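Local coordinates for protein predicted acetyltransferase (Clostridium acetobutylicum, PDB 3MGD) that binds acetyl-CoA and, as a member of the GNAT family, probably transfers its acetyl group to an acceptor that is not identified, at residues A[17-22]-A[36-41]; A[53-56]-A[61-64]. All blocks are in the same frame, centred on the assembly; numbering follows the deposited sequence.

Contact 1 of 2, residues A[17-22]-A[36-41]; sequences SIRKRQ and KELTRY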
loop_
_atom_site.group_PDB
_atom_site.type_symbol
_atom_site.label_atom_id
_atom_site.label_comp_id
_atom_site.label_asym_id
_atom_site.label_seq_id
_atom_site.Cartn_x
_atom_site.Cartn_y
_atom_site.Cartn_z
ATOM N N SER A 17 -3.120 20.090 -10.276
ATOM C CA SER A 17 -4.029 20.232 -11.421
ATOM C C SER A 17 -3.986 19.023 -12.342
ATOM O O SER A 17 -5.024 18.545 -12.810
ATOM C CB SER A 17 -3.695 21.491 -12.233
ATOM O OG SER A 17 -4.007 22.651 -11.494
ATOM N N ILE A 18 -2.783 18.540 -12.620
ATOM C CA ILE A 18 -2.637 17.400 -13.521
ATOM C C ILE A 18 -3.238 16.145 -12.908
ATOM O O ILE A 18 -3.854 15.350 -13.620
ATOM C CB ILE A 18 -1.179 17.138 -13.878
ATOM C CG1 ILE A 18 -0.577 18.380 -14.542
ATOM C CG2 ILE A 18 -1.074 15.909 -14.786
ATOM C CD1 ILE A 18 0.929 18.307 -14.719
ATOM N N ARG A 19 -3.079 15.960 -11.594
ATOM C CA ARG A 19 -3.713 14.798 -10.958
ATOM C C ARG A 19 -5.234 14.845 -11.092
ATOM O O ARG A 19 -5.859 13.839 -11.394
ATOM C CB ARG A 19 -3.297 14.606 -9.487
ATOM C CG ARG A 19 -4.017 13.412 -8.820
ATOM C CD ARG A 19 -3.311 12.839 -7.567
ATOM N NE ARG A 19 -4.178 11.836 -6.945
ATOM C CZ ARG A 19 -4.314 10.583 -7.379
ATOM N NH1 ARG A 19 -3.635 10.148 -8.440
ATOM N NH2 ARG A 19 -5.162 9.767 -6.771
ATOM N N LYS A 20 -5.850 15.998 -10.851
ATOM C CA LYS A 20 -7.299 16.092 -11.043
ATOM C C LYS A 20 -7.689 15.785 -12.489
ATOM O O LYS A 20 -8.656 15.063 -12.751
ATOM C CB LYS A 20 -7.827 17.473 -10.631
ATOM C CG LYS A 20 -7.731 17.775 -9.140
ATOM C CD LYS A 20 -8.455 19.070 -8.753
ATOM C CE LYS A 20 -7.795 20.286 -9.341
ATOM N NZ LYS A 20 -8.355 21.577 -8.783
ATOM N N ARG A 21 -6.924 16.339 -13.419
ATOM C CA ARG A 21 -7.175 16.144 -14.837
ATOM C C ARG A 21 -7.113 14.661 -15.195
ATOM O O ARG A 21 -7.947 14.154 -15.942
ATOM C CB ARG A 21 -6.131 16.918 -15.623
ATOM C CG ARG A 21 -6.459 17.110 -17.076
ATOM C CD ARG A 21 -5.621 18.243 -17.599
ATOM N NE ARG A 21 -5.085 17.941 -18.913
ATOM C CZ ARG A 21 -3.885 18.330 -19.323
ATOM N NH1 ARG A 21 -3.091 19.033 -18.519
ATOM N NH2 ARG A 21 -3.484 17.998 -20.530
ATOM N N GLN A 22 -6.115 13.978 -14.636
ATOM C CA GLN A 22 -5.915 12.547 -14.834
ATOM C C GLN A 22 -7.095 11.735 -14.319
ATOM O O GLN A 22 -7.617 10.875 -15.013
ATOM C CB GLN A 22 -4.646 12.131 -14.101
ATOM C CG GLN A 22 -4.376 10.639 -14.116
ATOM C CD GLN A 22 -3.455 10.268 -12.987
ATOM O OE1 GLN A 22 -2.575 11.055 -12.616
ATOM N NE2 GLN A 22 -3.628 9.056 -12.439
ATOM N N LYS A 36 -7.145 21.000 -1.101
ATOM C CA LYS A 36 -6.367 21.124 0.131
ATOM C C LYS A 36 -5.591 19.832 0.390
ATOM O O LYS A 36 -4.390 19.862 0.670
ATOM C CB LYS A 36 -7.269 21.465 1.314
ATOM C CG LYS A 36 -6.511 21.699 2.634
ATOM C CD LYS A 36 -7.453 21.989 3.803
ATOM C CE LYS A 36 -6.652 22.177 5.111
ATOM N NZ LYS A 36 -7.530 22.341 6.295
ATOM N N GLU A 37 -6.279 18.702 0.277
ATOM C CA GLU A 37 -5.675 17.407 0.600
ATOM C C GLU A 37 -4.593 17.009 -0.400
ATOM O O GLU A 37 -3.565 16.440 -0.017
ATOM C CB GLU A 37 -6.753 16.324 0.658
ATOM C CG GLU A 37 -7.707 16.438 1.854
ATOM C CD GLU A 37 -8.892 17.375 1.617
ATOM O OE1 GLU A 37 -8.913 18.145 0.623
ATOM O OE2 GLU A 37 -9.819 17.343 2.450
ATOM N N LEU A 38 -4.837 17.277 -1.684
ATOM C CA LEU A 38 -3.827 17.015 -2.714
ATOM C C LEU A 38 -2.573 17.860 -2.446
ATOM O O LEU A 38 -1.448 17.354 -2.460
ATOM C CB LEU A 38 -4.383 17.315 -4.122
ATOM C CG LEU A 38 -5.342 16.303 -4.757
ATOM C CD1 LEU A 38 -5.997 16.854 -6.045
ATOM C CD2 LEU A 38 -4.638 14.968 -5.017
ATOM N N THR A 39 -2.768 19.150 -2.192
ATOM C CA THR A 39 -1.634 20.060 -1.963
ATOM C C THR A 39 -0.825 19.662 -0.742
ATOM O O THR A 39 0.406 19.721 -0.746
ATOM C CB THR A 39 -2.115 21.504 -1.770
ATOM O OG1 THR A 39 -2.894 21.896 -2.904
ATOM C CG2 THR A 39 -0.936 22.456 -1.596
ATOM N N ARG A 40 -1.527 19.266 0.310
ATOM C CA ARG A 40 -0.854 18.783 1.517
ATOM C C ARG A 40 -0.099 17.479 1.251
ATOM O O ARG A 40 1.010 17.318 1.727
ATOM C CB ARG A 40 -1.862 18.610 2.653
ATOM C CG ARG A 40 -1.268 18.153 3.979
ATOM C CD ARG A 40 -2.369 18.150 5.039
ATOM N NE ARG A 40 -3.423 17.194 4.697
ATOM C CZ ARG A 40 -4.624 17.150 5.267
ATOM N NH1 ARG A 40 -4.953 18.027 6.214
ATOM N NH2 ARG A 40 -5.504 16.231 4.879
ATOM N N TYR A 41 -0.702 16.559 0.495
ATOM C CA TYR A 41 -0.044 15.291 0.145
ATOM C C TYR A 41 1.282 15.515 -0.593
ATOM O O TYR A 41 2.303 14.901 -0.255
ATOM C CB TYR A 41 -0.955 14.406 -0.706
ATOM C CG TYR A 41 -0.273 13.136 -1.171
ATOM C CD1 TYR A 41 -0.151 12.041 -0.323
ATOM C CD2 TYR A 41 0.265 13.041 -2.448
ATOM C CE1 TYR A 41 0.488 10.884 -0.732
ATOM C CE2 TYR A 41 0.905 11.886 -2.874
ATOM C CZ TYR A 41 1.009 10.813 -2.011
ATOM O OH TYR A 41 1.651 9.669 -2.430
#
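The guanidinium of R19 meets L38 at its edge, near its own plane, and L38 lies over neither of its faces. The group at that edge is the methyl CD2 of L38. It lies 3.7 Å from R19 NE. CD2 is closer still to the aliphatic part of the arginine, with R19 CD and L38 CD2 3.6 Å apart. The two side chains cross at about a right angle.

The R19 chain is extended from CG to NE, with CG turned anti to the backbone N (chi1 178°). This carries its methylenes past the leucine and its charged end beyond it. The other branch of L38 serves the next residue of the helix. L38 CD1 touches the chain of K20 at CG, at 3.7 Å. The K20 chain then bends at chi3 (-67°), and its amine forms a salt bridge with D35 of helix 35-47. L38 thus reaches with one methyl to each of two consecutive long side chains.

The contact joins helix 12-25 to helix 35-47. Both lie between strands 3-6 and 51-58 in the chain, consistent with the two helices that follow the first strand in the GNAT fold. The contact is small: 131 Å² is buried in all, and the nearest CA atoms, those of R19 and L38, are 8.5 Å apart. Side chains alone bridge the gap. V16 of helix 12-25 adds to the packing on L38.

R19 donates to acceptors outside both helices: NH2 to P75 O of the second subunit and NH1, weakly, to N89 OD1. These bonds tie the buried group to strand 83-92 and to the other subunit. The segments 17-22 and 36-41 thus meet through carbon at L38, while the K20-D35 salt bridge joins the same helices beside them.

Contact 2 of 2, residues A[53-56]-A[61-64]; sequences EWIA and QIIA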
loop_
_atom_site.group_PDB
_atom_site.type_symbol
_atom_site.label_atom_id
_atom_site.label_comp_id
_atom_site.label_asym_id
_atom_site.label_seq_id
_atom_site.Cartn_x
_atom_site.Cartn_y
_atom_site.Cartn_z
ATOM N N GLU A 53 8.152 12.476 -8.427
ATOM C CA GLU A 53 7.263 12.624 -9.576
ATOM C C GLU A 53 8.043 13.211 -10.732
ATOM O O GLU A 53 8.525 14.340 -10.661
ATOM C CB GLU A 53 6.026 13.465 -9.234
ATOM C CG GLU A 53 5.111 13.764 -10.449
ATOM C CD GLU A 53 3.622 13.814 -10.101
ATOM O OE1 GLU A 53 2.836 14.310 -10.943
ATOM O OE2 GLU A 53 3.231 13.372 -8.994
ATOM N N TRP A 54 8.201 12.411 -11.782
ATOM C CA TRP A 54 8.907 12.844 -12.969
ATOM C C TRP A 54 7.930 13.571 -13.886
ATOM O O TRP A 54 6.742 13.228 -13.955
ATOM C CB TRP A 54 9.515 11.646 -13.700
ATOM C CG TRP A 54 10.856 11.228 -13.174
ATOM C CD1 TRP A 54 11.114 10.308 -12.192
ATOM C CD2 TRP A 54 12.125 11.719 -13.614
ATOM N NE1 TRP A 54 12.480 10.197 -11.999
ATOM C CE2 TRP A 54 13.117 11.053 -12.867
ATOM C CE3 TRP A 54 12.520 12.653 -14.582
ATOM C CZ2 TRP A 54 14.476 11.308 -13.041
ATOM C CZ3 TRP A 54 13.867 12.902 -14.756
ATOM C CH2 TRP A 54 14.832 12.235 -13.990
ATOM N N ILE A 55 8.427 14.590 -14.577
ATOM C CA ILE A 55 7.602 15.288 -15.557
ATOM C C ILE A 55 8.311 15.390 -16.904
ATOM O O ILE A 55 9.532 15.483 -16.974
ATOM C CB ILE A 55 7.183 16.707 -15.073
ATOM C CG1 ILE A 55 8.351 17.678 -15.141
ATOM C CG2 ILE A 55 6.621 16.675 -13.661
ATOM C CD1 ILE A 55 7.984 19.061 -14.663
ATOM N N ALA A 56 7.530 15.340 -17.972
ATOM C CA ALA A 56 8.047 15.539 -19.320
ATOM C C ALA A 56 7.468 16.860 -19.767
ATOM O O ALA A 56 6.253 17.066 -19.670
ATOM C CB ALA A 56 7.588 14.428 -20.235
ATOM N N GLN A 61 5.412 23.463 -21.080
ATOM C CA GLN A 61 4.102 22.951 -20.695
ATOM C C GLN A 61 4.294 21.471 -20.390
ATOM O O GLN A 61 5.020 20.792 -21.108
ATOM C CB GLN A 61 3.084 23.131 -21.823
ATOM C CG GLN A 61 2.547 24.542 -21.939
ATOM C CD GLN A 61 1.992 25.048 -20.625
ATOM O OE1 GLN A 61 2.462 26.048 -20.082
ATOM N NE2 GLN A 61 0.994 24.346 -20.095
ATOM N N ILE A 62 3.658 20.974 -19.334
ATOM C CA ILE A 62 3.812 19.563 -18.971
ATOM C C ILE A 62 3.031 18.663 -19.932
ATOM O O ILE A 62 1.826 18.822 -20.113
ATOM C CB ILE A 62 3.400 19.289 -17.519
ATOM C CG1 ILE A 62 4.314 20.056 -16.556
ATOM C CG2 ILE A 62 3.502 17.799 -17.214
ATOM C CD1 ILE A 62 3.880 19.951 -15.099
ATOM N N ILE A 63 3.751 17.746 -20.565
ATOM C CA ILE A 63 3.195 16.764 -21.478
ATOM C C ILE A 63 2.805 15.471 -20.761
ATOM O O ILE A 63 1.799 14.838 -21.099
ATOM C CB ILE A 63 4.231 16.407 -22.558
ATOM C CG1 ILE A 63 4.579 17.642 -23.385
ATOM C CG2 ILE A 63 3.720 15.291 -23.453
ATOM C CD1 ILE A 63 3.395 18.207 -24.142
ATOM N N ALA A 64 3.619 15.057 -19.789
ATOM C CA ALA A 64 3.340 13.823 -19.057
ATOM C C ALA A 64 3.867 13.895 -17.623
ATOM O O ALA A 64 4.778 14.661 -17.316
ATOM C CB ALA A 64 3.923 12.620 -19.785
#
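A classic beta bulge marks this part of the beta hairpin formed by strands 51-58 and 61-72. I63 and A64 both face the single residue A56. The carbonyl of A56 takes two backbone donors. The shorter bond comes from I63 N, 2.7 Å from A56 O. Its donor stands 19° from the carbonyl plane. The second, from A64 N to A56 O, is weak at 3.3 Å. In return A56 N donates to A64 O at 2.9 Å and nearly straight, with an N-H...O angle of 169°. A56 and A64 form an antiparallel hydrogen-bonded pair.

The two alanine methyls lie on the same face of the sheet, with A56 CB and A64 CB 4.1 Å apart. Helix 101-115 packs over this face: M105 touches A56 and I101 touches A64. I55 and I62 meet more loosely through their ends, I55 CD1 to I62 CD1 at 4.2 Å. I62 also packs on L14 and I18 of helix 12-25. I55 CA also makes a CA-H...O contact to A64 O (3.4 Å), the oxygen that already accepts from A56 N.

Two residues before A56, W54 turns to helix 101-115. Its NE1 bonds to E112, and its ring makes a cation-pi contact with R108.

I63, the first of the two bulged residues, has a psi of -38°, away from the extended form. This turns its N-H and that of A64 to the same oxygen, A56 O, and the bond from I63 is the stronger. Backbone bonds hold the hairpin here, with small methyls between the strands and the helix.

In the fold
The two contacts follow each other in the chain, with centres 15 Å apart. Contact 1 pairs two helices; contact 2 pairs neighbouring strands of the central sheet. They meet directly where helix 12-25 packs on the sheet: I18 CD1 lies 3.4 Å from I62 CD1. Both lie near bound acetyl-CoA. The side chain of R19 is about 7 Å from the ligand, and Q22 of the segment 17-22 touches it. In contact 2 the side chain of A64 is about 6 Å from the ligand and about 4 Å from that of T92, an acetyl-CoA-binding residue. R19 also links contact 1 to the second subunit, which does not touch contact 2.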